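Endo-xylogalacturonan hydrolase A (Aspergillus tubingensis, PDB 4C2L) hydrolyses the xylose-substituted galacturonan backbone of xylogalacturonan, a component of the hairy regions of pectin, as a secreted family 28 glycoside hydrolase. Local coordinates at residues R132-I146 and N156-F170. Sequence-based numbering, arbitrary orientation.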
# COMPACT_ATOMS: atom_id res chain seq x y z
N ARG A 132 15.51 2.80 1.89
CA ARG A 132 14.73 3.54 2.91
C ARG A 132 13.82 2.63 3.73
O ARG A 132 13.28 1.64 3.21
CB ARG A 132 13.86 4.60 2.22
CG ARG A 132 14.64 5.63 1.44
CD ARG A 132 13.73 6.35 0.47
NE ARG A 132 13.47 5.50 -0.70
CZ ARG A 132 12.47 5.66 -1.55
NH1 ARG A 132 11.57 6.62 -1.36
NH2 ARG A 132 12.36 4.86 -2.61
N PRO A 133 13.59 2.98 5.01
CA PRO A 133 12.73 2.18 5.87
C PRO A 133 11.24 2.41 5.62
O PRO A 133 10.85 3.46 5.12
CB PRO A 133 13.08 2.69 7.27
CG PRO A 133 13.46 4.12 7.04
CD PRO A 133 14.20 4.12 5.73
N THR A 134 10.43 1.43 6.02
CA THR A 134 8.96 1.56 6.09
C THR A 134 8.58 2.25 7.37
O THR A 134 9.19 1.99 8.42
CB THR A 134 8.36 0.14 6.05
OG1 THR A 134 8.68 -0.39 4.77
CG2 THR A 134 6.82 0.13 6.32
N LEU A 135 7.58 3.14 7.31
CA LEU A 135 7.21 3.94 8.48
C LEU A 135 6.60 3.08 9.60
O LEU A 135 7.05 3.18 10.76
CB LEU A 135 6.25 5.07 8.06
CG LEU A 135 5.70 5.90 9.21
CD1 LEU A 135 6.84 6.69 9.86
CD2 LEU A 135 4.63 6.83 8.67
N LEU A 136 5.57 2.28 9.28
CA LEU A 136 4.94 1.38 10.26
C LEU A 136 5.02 -0.04 9.69
O LEU A 136 4.35 -0.37 8.70
CB LEU A 136 3.47 1.77 10.50
CG LEU A 136 2.71 0.91 11.51
CD1 LEU A 136 3.42 0.86 12.87
CD2 LEU A 136 1.31 1.47 11.68
N TYR A 137 5.85 -0.85 10.32
CA TYR A 137 6.21 -2.14 9.77
C TYR A 137 5.73 -3.21 10.74
O TYR A 137 6.25 -3.35 11.87
CB TYR A 137 7.73 -2.20 9.61
CG TYR A 137 8.26 -3.46 8.98
CD1 TYR A 137 8.40 -3.55 7.59
CD2 TYR A 137 8.66 -4.54 9.76
CE1 TYR A 137 8.90 -4.70 6.99
CE2 TYR A 137 9.16 -5.71 9.17
CZ TYR A 137 9.28 -5.77 7.79
OH TYR A 137 9.78 -6.89 7.18
N ILE A 138 4.70 -3.94 10.32
CA ILE A 138 4.08 -4.96 11.17
C ILE A 138 4.48 -6.32 10.61
O ILE A 138 4.29 -6.61 9.42
CB ILE A 138 2.53 -4.80 11.14
CG1 ILE A 138 2.12 -3.55 11.89
CG2 ILE A 138 1.83 -6.02 11.75
CD1 ILE A 138 0.75 -3.03 11.46
N THR A 139 5.06 -7.17 11.46
CA THR A 139 5.41 -8.50 11.02
C THR A 139 5.03 -9.50 12.09
O THR A 139 5.41 -9.34 13.25
CB THR A 139 6.90 -8.62 10.62
OG1 THR A 139 7.15 -9.97 10.19
CG2 THR A 139 7.84 -8.23 11.77
N GLY A 140 4.26 -10.52 11.71
CA GLY A 140 3.76 -11.47 12.70
C GLY A 140 2.79 -10.84 13.68
O GLY A 140 2.29 -9.74 13.47
N GLY A 141 2.50 -11.57 14.75
CA GLY A 141 1.59 -11.12 15.78
C GLY A 141 0.13 -11.16 15.36
O GLY A 141 -0.22 -11.77 14.34
N SER A 142 -0.71 -10.51 16.14
CA SER A 142 -2.15 -10.62 15.98
C SER A 142 -2.89 -9.50 16.70
O SER A 142 -2.36 -8.90 17.65
CB SER A 142 -2.64 -11.97 16.51
OG SER A 142 -2.38 -12.11 17.91
N ASN A 143 -4.12 -9.24 16.26
CA ASN A 143 -5.03 -8.32 16.93
C ASN A 143 -4.40 -6.93 17.08
O ASN A 143 -4.16 -6.46 18.19
CB ASN A 143 -5.46 -8.89 18.29
CG ASN A 143 -6.08 -10.28 18.18
OD1 ASN A 143 -5.81 -11.17 19.00
ND2 ASN A 143 -6.91 -10.47 17.17
N LEU A 144 -4.11 -6.32 15.94
CA LEU A 144 -3.48 -5.01 15.91
C LEU A 144 -4.46 -4.03 15.30
O LEU A 144 -5.07 -4.32 14.27
CB LEU A 144 -2.21 -5.05 15.06
CG LEU A 144 -1.26 -6.21 15.40
CD1 LEU A 144 -0.20 -6.41 14.33
CD2 LEU A 144 -0.61 -6.00 16.76
N GLU A 145 -4.60 -2.88 15.94
CA GLU A 145 -5.55 -1.87 15.49
C GLU A 145 -4.80 -0.54 15.39
O GLU A 145 -4.13 -0.12 16.34
CB GLU A 145 -6.71 -1.80 16.50
CG GLU A 145 -7.86 -0.89 16.11
CD GLU A 145 -7.75 0.53 16.65
OE1 GLU A 145 -6.84 0.85 17.46
OE2 GLU A 145 -8.62 1.35 16.27
N ILE A 146 -4.87 0.08 14.21
CA ILE A 146 -4.20 1.33 13.92
C ILE A 146 -5.26 2.31 13.43
O ILE A 146 -5.88 2.08 12.39
CB ILE A 146 -3.10 1.17 12.84
CG1 ILE A 146 -2.13 0.04 13.21
CG2 ILE A 146 -2.33 2.47 12.64
CD1 ILE A 146 -2.61 -1.33 12.76
N ASN A 156 9.45 6.28 2.58
CA ASN A 156 9.20 5.18 1.62
C ASN A 156 7.79 4.67 1.96
O ASN A 156 6.86 5.47 2.06
CB ASN A 156 10.30 4.12 1.85
CG ASN A 156 10.56 3.18 0.65
OD1 ASN A 156 11.64 2.56 0.59
ND2 ASN A 156 9.60 2.99 -0.24
N VAL A 157 7.61 3.36 2.15
CA VAL A 157 6.27 2.80 2.35
C VAL A 157 5.67 3.31 3.67
O VAL A 157 6.39 3.42 4.67
CB VAL A 157 6.33 1.25 2.34
CG1 VAL A 157 4.97 0.62 2.71
CG2 VAL A 157 6.80 0.78 0.96
N PHE A 158 4.37 3.63 3.67
CA PHE A 158 3.70 4.05 4.91
C PHE A 158 3.54 2.84 5.84
O PHE A 158 4.01 2.85 6.98
CB PHE A 158 2.29 4.58 4.63
CG PHE A 158 2.23 5.98 4.07
CD1 PHE A 158 2.28 6.20 2.68
CD2 PHE A 158 1.99 7.06 4.92
CE1 PHE A 158 2.14 7.50 2.16
CE2 PHE A 158 1.84 8.35 4.41
CZ PHE A 158 1.93 8.58 3.04
N ASN A 159 2.82 1.82 5.38
CA ASN A 159 2.44 0.69 6.23
C ASN A 159 2.70 -0.60 5.50
O ASN A 159 2.37 -0.73 4.31
CB ASN A 159 0.93 0.73 6.52
CG ASN A 159 0.50 1.99 7.21
OD1 ASN A 159 0.80 2.17 8.39
ND2 ASN A 159 -0.16 2.88 6.48
N SER A 160 3.27 -1.57 6.20
CA SER A 160 3.48 -2.90 5.65
C SER A 160 3.00 -3.94 6.67
O SER A 160 3.19 -3.74 7.87
CB SER A 160 4.97 -3.09 5.37
OG SER A 160 5.23 -4.38 4.86
N VAL A 161 2.42 -5.03 6.19
CA VAL A 161 2.00 -6.12 7.06
C VAL A 161 2.52 -7.39 6.42
O VAL A 161 2.26 -7.65 5.24
CB VAL A 161 0.46 -6.20 7.19
CG1 VAL A 161 0.05 -7.36 8.10
CG2 VAL A 161 -0.11 -4.89 7.75
N LYS A 162 3.29 -8.16 7.19
CA LYS A 162 3.79 -9.43 6.70
C LYS A 162 4.05 -10.38 7.87
O LYS A 162 3.52 -10.17 8.96
CB LYS A 162 5.03 -9.24 5.84
CG LYS A 162 6.24 -8.76 6.60
CD LYS A 162 7.42 -8.69 5.64
CE LYS A 162 7.27 -7.51 4.71
NZ LYS A 162 8.29 -7.60 3.63
N GLY A 163 4.82 -11.43 7.61
CA GLY A 163 5.20 -12.39 8.65
C GLY A 163 4.07 -13.20 9.27
O GLY A 163 4.23 -13.73 10.38
N GLY A 164 2.95 -13.30 8.56
CA GLY A 164 1.79 -14.06 9.06
C GLY A 164 0.97 -13.35 10.12
O GLY A 164 0.21 -13.99 10.86
N ALA A 165 1.08 -12.02 10.18
CA ALA A 165 0.22 -11.21 11.06
C ALA A 165 -1.23 -11.58 10.81
O ALA A 165 -1.60 -11.89 9.66
CB ALA A 165 0.43 -9.72 10.79
N THR A 166 -2.05 -11.59 11.85
CA THR A 166 -3.47 -11.89 11.64
C THR A 166 -4.35 -10.91 12.41
O THR A 166 -3.98 -10.45 13.48
CB THR A 166 -3.82 -13.36 12.00
OG1 THR A 166 -5.18 -13.62 11.65
CG2 THR A 166 -3.64 -13.61 13.48
N ASN A 167 -5.51 -10.59 11.84
CA ASN A 167 -6.46 -9.66 12.48
C ASN A 167 -5.84 -8.28 12.69
O ASN A 167 -5.59 -7.85 13.83
CB ASN A 167 -6.98 -10.20 13.83
CG ASN A 167 -7.55 -11.61 13.74
OD1 ASN A 167 -8.24 -11.96 12.79
ND2 ASN A 167 -7.28 -12.42 14.76
N VAL A 168 -5.57 -7.59 11.59
CA VAL A 168 -4.97 -6.27 11.61
C VAL A 168 -5.98 -5.32 10.99
O VAL A 168 -6.48 -5.56 9.88
CB VAL A 168 -3.67 -6.25 10.80
CG1 VAL A 168 -3.03 -4.87 10.84
CG2 VAL A 168 -2.71 -7.31 11.34
N VAL A 169 -6.28 -4.24 11.70
CA VAL A 169 -7.27 -3.27 11.20
C VAL A 169 -6.69 -1.87 11.17
O VAL A 169 -6.21 -1.38 12.19
CB VAL A 169 -8.56 -3.29 12.05
CG1 VAL A 169 -9.54 -2.24 11.51
CG2 VAL A 169 -9.21 -4.66 12.03
N PHE A 170 -6.76 -1.23 10.00
CA PHE A 170 -6.37 0.17 9.82
C PHE A 170 -7.66 0.93 9.59
O PHE A 170 -8.39 0.62 8.66
CB PHE A 170 -5.49 0.35 8.58
CG PHE A 170 -4.17 -0.38 8.63
CD1 PHE A 170 -4.07 -1.69 8.16
CD2 PHE A 170 -3.02 0.24 9.11
CE1 PHE A 170 -2.86 -2.37 8.18
CE2 PHE A 170 -1.80 -0.44 9.15
CZ PHE A 170 -1.72 -1.75 8.67
O HOH W 1 13.87 1.08 0.09
O HOH W 2 8.68 5.12 5.01
O HOH W 3 9.78 1.13 2.71
O HOH W 4 7.85 -2.73 4.14
O HOH W 5 5.86 -5.51 7.41
O HOH W 6 0.16 -14.40 13.78
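Ile146 and Phe170 run side by side into the interior of the right-handed parallel beta-helix, where CD1 of Ile146 sits over one face of the Phe170 ring, 4.1 Å from its centroid. The Ile138 side chain points against that of Phe170 and meets the ring obliquely, its CD1 3.9 Å from CZ of Phe170, while CD2 of Leu136 lies at the ring edge. Leu144 and Val168 extend this inward-facing ladder, CD1 meeting CG2 at 4.0 Å.

On the outer surface, chi1 (68°) and an extended chi2 bring CD of Lys162 to 3.3 Å from OH of Tyr137, and the bend at chi3 then keeps CE alongside the hydroxyl end of the ring; water 5, over one face of that tyrosine ring, also bonds to Ile138 O and Ser160 OG. At the far end the amide of Asn156 stacks on the guanidinium of Arg132, planes 13° apart, with Asn156 CG 3.8 Å above the guanidinium plane of Arg132, over its centre. Both groups are anchored elsewhere: Arg132 NH1 to Pro155 O and Lys186 O, Asn156 ND2 to Asn187 O. The Asn156 side chain is about 7 Å from that of Asp210, the probable proton donor.

Two parallel backbone ladders tie the coils together, and their register slips by one residue between Thr139 and Ser142, where Lys162 O accepts from Gly140 N (2.9 Å) and, from the opposite face of its plane, from Ala165 N (3.3 Å), closing the type I' turn.

Strand 134-139 is flanked by 95-97 and 159-162, and 159-162 in turn by 191-196, whose Phe191 meets Phe170 edge-to-face; beyond the turn, strand 142-152 lies between 102-105 and 168-176.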